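Local coordinates for protein alpha-glucosidase (PDB 5XFM) that hydrolyses glycosidic bonds as a calcium-containing glycoside hydrolase of family 97, acting as both beta-L-arabinopyranosidase and alpha-galactosidase, at residues V137-E142 and P250-P255; W578-V583 and L594-F599. The protein carries 1 engineered substitution. One frame throughout, in Å; residues are numbered along the deposited sequence.

Contact 1 of 2, residues V137-E142 and P250-P255; sequences VTVKEE and PAFALP
One face of the F252 ring carries V137 CG1, which stands 3.4 Å above the ring plane, displaced from the centre toward CE2. Its line to the centroid is tilted 21° from the ring normal, so the pair qualifies as a CH-pi contact. V139 CG2 approaches the same ring obliquely, 3.8 Å from F252 CE1. Both valines belong to strand 136-147, which pairs in antiparallel fashion with the short strand 251-253 in a beta sheet of the N-terminal region of this family 97 enzyme. V137 and F252 form a hydrogen-bonded pair with side chains on one face of the sheet; T138 and A251 form the adjoining non-hydrogen-bonded pair on the other. V137 CG1 lies between its own backbone N and carbonyl carbon (chi1 63°), and this branch also meets L254 CD2 at 3.7 Å. L128 of strand 121-128 touches V137, F252 and L254, continuing the apolar cluster toward the second large sheet. An alanine in place of F252 would probably leave V137 CG1 and V139 CG2 without the aromatic surface they pack on and open a gap beside L128. V137 and F252 exchange a reciprocal pair of backbone hydrogen bonds: V137 N donates to F252 O at 2.9 Å, and F252 N returns a bond to V137 O, also at 2.9 Å. V137 O additionally receives a CA-H...O contact from A251 CA, at 3.1 Å. Farther along strand 136-147, K140 and E141 both face N58 of the neighbouring strand 47-59, a classic beta bulge. P250, just before the short strand, still takes part: its O accepts a hydrogen bond from V139 N at 2.9 Å. The same oxygen also receives a CA-H...O contact from T138 CA, at 3.4 Å.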
loop_
_atom_site.group_PDB
_atom_site.type_symbol
_atom_site.label_atom_id
_atom_site.label_comp_id
_atom_site.label_asym_id
_atom_site.label_seq_id
_atom_site.Cartn_x
_atom_site.Cartn_y
_atom_site.Cartn_z
ATOM N N VAL A 137 -19.361 1.064 22.734
ATOM C CA VAL A 137 -19.585 2.350 22.112
ATOM C C VAL A 137 -19.765 2.211 20.606
ATOM O O VAL A 137 -19.202 1.314 19.972
ATOM C CB VAL A 137 -18.409 3.316 22.415
ATOM C CG1 VAL A 137 -17.115 2.799 21.816
ATOM C CG2 VAL A 137 -18.692 4.691 21.893
ATOM N N THR A 138 -20.588 3.093 20.052
ATOM C CA THR A 138 -20.676 3.288 18.616
ATOM C C THR A 138 -20.229 4.708 18.302
ATOM O O THR A 138 -20.846 5.667 18.755
ATOM C CB THR A 138 -22.109 3.079 18.100
ATOM O OG1 THR A 138 -22.556 1.756 18.427
ATOM C CG2 THR A 138 -22.172 3.275 16.593
ATOM N N VAL A 139 -19.159 4.848 17.529
ATOM C CA VAL A 139 -18.705 6.176 17.124
ATOM C C VAL A 139 -19.483 6.625 15.897
ATOM O O VAL A 139 -19.283 6.103 14.798
ATOM C CB VAL A 139 -17.192 6.213 16.820
ATOM C CG1 VAL A 139 -16.784 7.596 16.329
ATOM C CG2 VAL A 139 -16.393 5.823 18.053
ATOM N N LYS A 140 -20.383 7.583 16.095
ATOM C CA LYS A 140 -21.249 8.058 15.025
ATOM C C LYS A 140 -20.445 8.793 13.961
ATOM O O LYS A 140 -20.750 8.694 12.770
ATOM C CB LYS A 140 -22.339 8.990 15.569
ATOM C CG LYS A 140 -23.293 8.368 16.578
ATOM C CD LYS A 140 -24.370 9.364 16.998
ATOM C CE LYS A 140 -25.186 8.845 18.178
ATOM N NZ LYS A 140 -25.989 7.634 17.839
ATOM N N GLU A 141 -19.416 9.525 14.387
ATOM C CA GLU A 141 -18.661 10.333 13.428
ATOM C C GLU A 141 -17.333 10.842 13.986
ATOM O O GLU A 141 -17.221 11.083 15.172
ATOM C CB GLU A 141 -19.547 11.509 13.004
ATOM C CG GLU A 141 -18.914 12.595 12.181
ATOM C CD GLU A 141 -19.928 13.667 11.836
ATOM O OE1 GLU A 141 -20.842 13.891 12.661
ATOM O OE2 GLU A 141 -19.825 14.273 10.748
ATOM N N GLU A 142 -16.319 10.988 13.143
ATOM C CA GLU A 142 -15.088 11.648 13.567
ATOM C C GLU A 142 -15.046 13.072 13.027
ATOM O O GLU A 142 -15.395 13.316 11.873
ATOM C CB GLU A 142 -13.843 10.866 13.122
ATOM C CG GLU A 142 -13.365 9.843 14.143
ATOM C CD GLU A 142 -12.113 9.092 13.718
ATOM O OE1 GLU A 142 -11.043 9.718 13.546
ATOM O OE2 GLU A 142 -12.199 7.855 13.562
ATOM N N PRO A 250 -18.709 2.570 13.261
ATOM C CA PRO A 250 -17.935 1.527 13.936
ATOM C C PRO A 250 -18.278 1.405 15.421
ATOM O O PRO A 250 -18.563 2.394 16.093
ATOM C CB PRO A 250 -16.490 1.994 13.749
ATOM C CG PRO A 250 -16.599 3.466 13.674
ATOM C CD PRO A 250 -17.866 3.727 12.912
ATOM N N ALA A 251 -18.224 0.183 15.925
ATOM C CA ALA A 251 -18.613 -0.105 17.289
ATOM C C ALA A 251 -17.551 -0.972 17.936
ATOM O O ALA A 251 -16.981 -1.839 17.275
ATOM C CB ALA A 251 -19.962 -0.791 17.322
ATOM N N PHE A 252 -17.255 -0.723 19.210
ATOM C CA PHE A 252 -16.285 -1.563 19.910
ATOM C C PHE A 252 -16.466 -1.559 21.424
ATOM O O PHE A 252 -17.292 -0.824 21.966
ATOM C CB PHE A 252 -14.851 -1.153 19.546
ATOM C CG PHE A 252 -14.600 0.323 19.605
ATOM C CD1 PHE A 252 -14.838 1.126 18.495
ATOM C CD2 PHE A 252 -14.115 0.908 20.762
ATOM C CE1 PHE A 252 -14.600 2.484 18.542
ATOM C CE2 PHE A 252 -13.874 2.268 20.819
ATOM C CZ PHE A 252 -14.115 3.057 19.707
ATOM N N ALA A 253 -15.712 -2.428 22.092
ATOM C CA ALA A 253 -15.783 -2.567 23.542
ATOM C C ALA A 253 -15.063 -1.435 24.279
ATOM O O ALA A 253 -14.068 -0.899 23.791
ATOM C CB ALA A 253 -15.204 -3.906 23.959
ATOM N N LEU A 254 -15.564 -1.088 25.461
ATOM C CA LEU A 254 -14.869 -0.142 26.336
ATOM C C LEU A 254 -14.177 -0.903 27.458
ATOM O O LEU A 254 -14.762 -1.824 28.022
ATOM C CB LEU A 254 -15.828 0.890 26.932
ATOM C CG LEU A 254 -16.574 1.814 25.977
ATOM C CD1 LEU A 254 -17.563 2.657 26.760
ATOM C CD2 LEU A 254 -15.620 2.672 25.172
ATOM N N PRO A 255 -12.936 -0.515 27.800
ATOM C CA PRO A 255 -12.172 0.569 27.167
ATOM C C PRO A 255 -11.645 0.196 25.781
ATOM O O PRO A 255 -11.241 -0.946 25.562
ATOM C CB PRO A 255 -11.019 0.802 28.152
ATOM C CG PRO A 255 -10.840 -0.512 28.832
ATOM C CD PRO A 255 -12.226 -1.087 28.961
#

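Contact 2 of 2, residues W578-V583 and L594-F599; sequences WYLAAV and LDLEMF
M598 crosses W578 at about a right angle, its SD set over the centre of the indole six-membered ring. The sulfur is 3.5 Å from that centroid and only 1° off the ring normal, which defines a Met-aromatic contact over the face. M598 CG lies roughly anti to the carbonyl carbon (chi1 -28°, off the staggered value), and the bend at chi2 (-74°) places SD over the indole. Beyond the sulfur, CE remains over the same face, 4.2 Å from the centroid, and adds a CH-pi contact. F599 meets strand 577-584 differently. L580 CB lies at the ring edge, near its plane, 3.9 Å from F599 CE2, whereas W578 CB comes in obliquely, 3.8 Å from F599 CE1. L580 and L596 also cross at about a right angle, and their branches touch where L580 CD1 is 3.6 Å from L596 CD2. These side chains join a strand of the six-stranded C-terminal sheet to L596, just past strand 590-595 of a separate two-stranded sheet, and to the 3-10 turn 597-599. R558 touches both W578 and M598. Backbone pairing runs within each part instead: W578 with K642 and L580 with C640 in the sheet, and F599 N to L596 O at 3.1 Å in the turn. Lacking hydrogen bonds between them, the two segments therefore cohere through dispersion and sulfur-aromatic packing, which are less directional.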
loop_
_atom_site.group_PDB
_atom_site.type_symbol
_atom_site.label_atom_id
_atom_site.label_comp_id
_atom_site.label_asym_id
_atom_site.label_seq_id
_atom_site.Cartn_x
_atom_site.Cartn_y
_atom_site.Cartn_z
ATOM N N TRP A 578 23.323 -4.089 -3.295
ATOM C CA TRP A 578 22.534 -2.884 -3.536
ATOM C C TRP A 578 22.006 -2.816 -4.963
ATOM O O TRP A 578 22.727 -3.098 -5.934
ATOM C CB TRP A 578 23.347 -1.619 -3.232
ATOM C CG TRP A 578 23.323 -1.208 -1.783
ATOM C CD1 TRP A 578 24.290 -1.433 -0.848
ATOM C CD2 TRP A 578 22.271 -0.500 -1.107
ATOM N NE1 TRP A 578 23.908 -0.911 0.368
ATOM C CE2 TRP A 578 22.672 -0.335 0.234
ATOM C CE3 TRP A 578 21.030 0.005 -1.507
ATOM C CZ2 TRP A 578 21.878 0.318 1.174
ATOM C CZ3 TRP A 578 20.244 0.648 -0.573
ATOM C CH2 TRP A 578 20.671 0.803 0.752
ATOM N N TYR A 579 20.726 -2.455 -5.058
ATOM C CA TYR A 579 20.025 -2.264 -6.321
ATOM C C TYR A 579 19.519 -0.825 -6.439
ATOM O O TYR A 579 18.638 -0.414 -5.688
ATOM C CB TYR A 579 18.833 -3.222 -6.433
ATOM C CG TYR A 579 19.148 -4.706 -6.367
ATOM C CD1 TYR A 579 19.480 -5.320 -5.165
ATOM C CD2 TYR A 579 19.060 -5.502 -7.505
ATOM C CE1 TYR A 579 19.748 -6.680 -5.104
ATOM C CE2 TYR A 579 19.325 -6.860 -7.454
ATOM C CZ TYR A 579 19.669 -7.442 -6.253
ATOM O OH TYR A 579 19.931 -8.790 -6.201
ATOM N N LEU A 580 20.055 -0.059 -7.381
ATOM C CA LEU A 580 19.509 1.264 -7.656
ATOM C C LEU A 580 18.642 1.216 -8.912
ATOM O O LEU A 580 19.037 0.670 -9.939
ATOM C CB LEU A 580 20.617 2.307 -7.810
ATOM C CG LEU A 580 20.076 3.728 -8.004
ATOM C CD1 LEU A 580 20.789 4.701 -7.098
ATOM C CD2 LEU A 580 20.202 4.165 -9.451
ATOM N N ALA A 581 17.447 1.782 -8.816
ATOM C CA ALA A 581 16.528 1.796 -9.937
ATOM C C ALA A 581 15.993 3.200 -10.145
ATOM O O ALA A 581 15.672 3.908 -9.180
ATOM C CB ALA A 581 15.392 0.815 -9.711
ATOM N N ALA A 582 15.930 3.611 -11.407
ATOM C CA ALA A 582 15.393 4.925 -11.735
ATOM C C ALA A 582 14.565 4.876 -13.002
ATOM O O ALA A 582 14.907 4.152 -13.935
ATOM C CB ALA A 582 16.518 5.943 -11.874
ATOM N N VAL A 583 13.461 5.619 -13.031
ATOM C CA VAL A 583 12.712 5.791 -14.276
ATOM C C VAL A 583 12.266 7.236 -14.487
ATOM O O VAL A 583 12.148 8.027 -13.527
ATOM C CB VAL A 583 11.450 4.892 -14.351
ATOM C CG1 VAL A 583 11.815 3.410 -14.295
ATOM C CG2 VAL A 583 10.453 5.270 -13.263
ATOM N N LEU A 594 24.256 12.010 -9.375
ATOM C CA LEU A 594 23.876 11.347 -8.140
ATOM C C LEU A 594 25.093 11.131 -7.264
ATOM O O LEU A 594 26.208 10.909 -7.755
ATOM C CB LEU A 594 23.196 10.005 -8.432
ATOM C CG LEU A 594 22.047 10.002 -9.441
ATOM C CD1 LEU A 594 21.542 8.588 -9.672
ATOM C CD2 LEU A 594 20.922 10.893 -8.954
ATOM N N ASP A 595 24.861 11.187 -5.959
ATOM C CA ASP A 595 25.865 10.814 -4.984
ATOM C C ASP A 595 25.442 9.471 -4.404
ATOM O O ASP A 595 24.480 9.385 -3.642
ATOM C CB ASP A 595 25.989 11.884 -3.893
ATOM C CG ASP A 595 27.063 11.562 -2.866
ATOM O OD1 ASP A 595 28.061 10.895 -3.218
ATOM O OD2 ASP A 595 26.905 11.975 -1.698
ATOM N N LEU A 596 26.150 8.420 -4.799
ATOM C CA LEU A 596 25.781 7.063 -4.416
ATOM C C LEU A 596 26.807 6.420 -3.494
ATOM O O LEU A 596 27.691 5.701 -3.953
ATOM C CB LEU A 596 25.570 6.194 -5.658
ATOM C CG LEU A 596 24.565 6.726 -6.683
ATOM C CD1 LEU A 596 24.362 5.721 -7.800
ATOM C CD2 LEU A 596 23.240 7.065 -6.016
ATOM N N GLU A 597 26.695 6.710 -2.200
ATOM C CA GLU A 597 27.554 6.104 -1.180
ATOM C C GLU A 597 27.594 4.587 -1.357
ATOM O O GLU A 597 28.653 3.971 -1.245
ATOM C CB GLU A 597 27.069 6.468 0.225
ATOM C CG GLU A 597 27.582 5.540 1.319
ATOM C CD GLU A 597 27.046 5.892 2.695
ATOM O OE1 GLU A 597 26.310 6.895 2.810
ATOM O OE2 GLU A 597 27.364 5.166 3.662
ATOM N N MET A 598 26.423 4.015 -1.639
ATOM C CA MET A 598 26.248 2.597 -1.950
ATOM C C MET A 598 27.394 1.987 -2.746
ATOM O O MET A 598 27.942 0.946 -2.386
ATOM C CB MET A 598 24.972 2.389 -2.778
ATOM C CG MET A 598 23.858 3.400 -2.570
ATOM S SD MET A 598 23.009 3.165 -1.004
ATOM C CE MET A 598 21.620 4.269 -1.229
ATOM N N PHE A 599 27.728 2.641 -3.850
ATOM C CA PHE A 599 28.631 2.068 -4.833
ATOM C C PHE A 599 30.071 2.554 -4.701
ATOM O O PHE A 599 30.906 2.233 -5.544
ATOM C CB PHE A 599 28.085 2.366 -6.223
ATOM C CG PHE A 599 26.720 1.792 -6.450
ATOM C CD1 PHE A 599 26.397 0.541 -5.954
ATOM C CD2 PHE A 599 25.751 2.508 -7.128
ATOM C CE1 PHE A 599 25.140 0.004 -6.150
ATOM C CE2 PHE A 599 24.489 1.975 -7.327
ATOM C CZ PHE A 599 24.186 0.721 -6.835
#

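In the fold
Contact 1 and contact 2 are both largely buried, yet they lie on opposite sides of the chain's centre, with their own centres about 47 Å apart, and share no structural element. Contact 1 joins two strands of one sheet in the N-terminal family region, so main-chain hydrogen bonds set its register and apolar packing supplements them on one face. Contact 2, in the C-terminal region, connects one sheet to the residues just after a strand of another, including a 3-10 turn; there no backbone hydrogen bond links the segments and side chains carry most of the contact. Partly exposed residues occur in each: T138 and A251 in contact 1, W578 and M598 in contact 2.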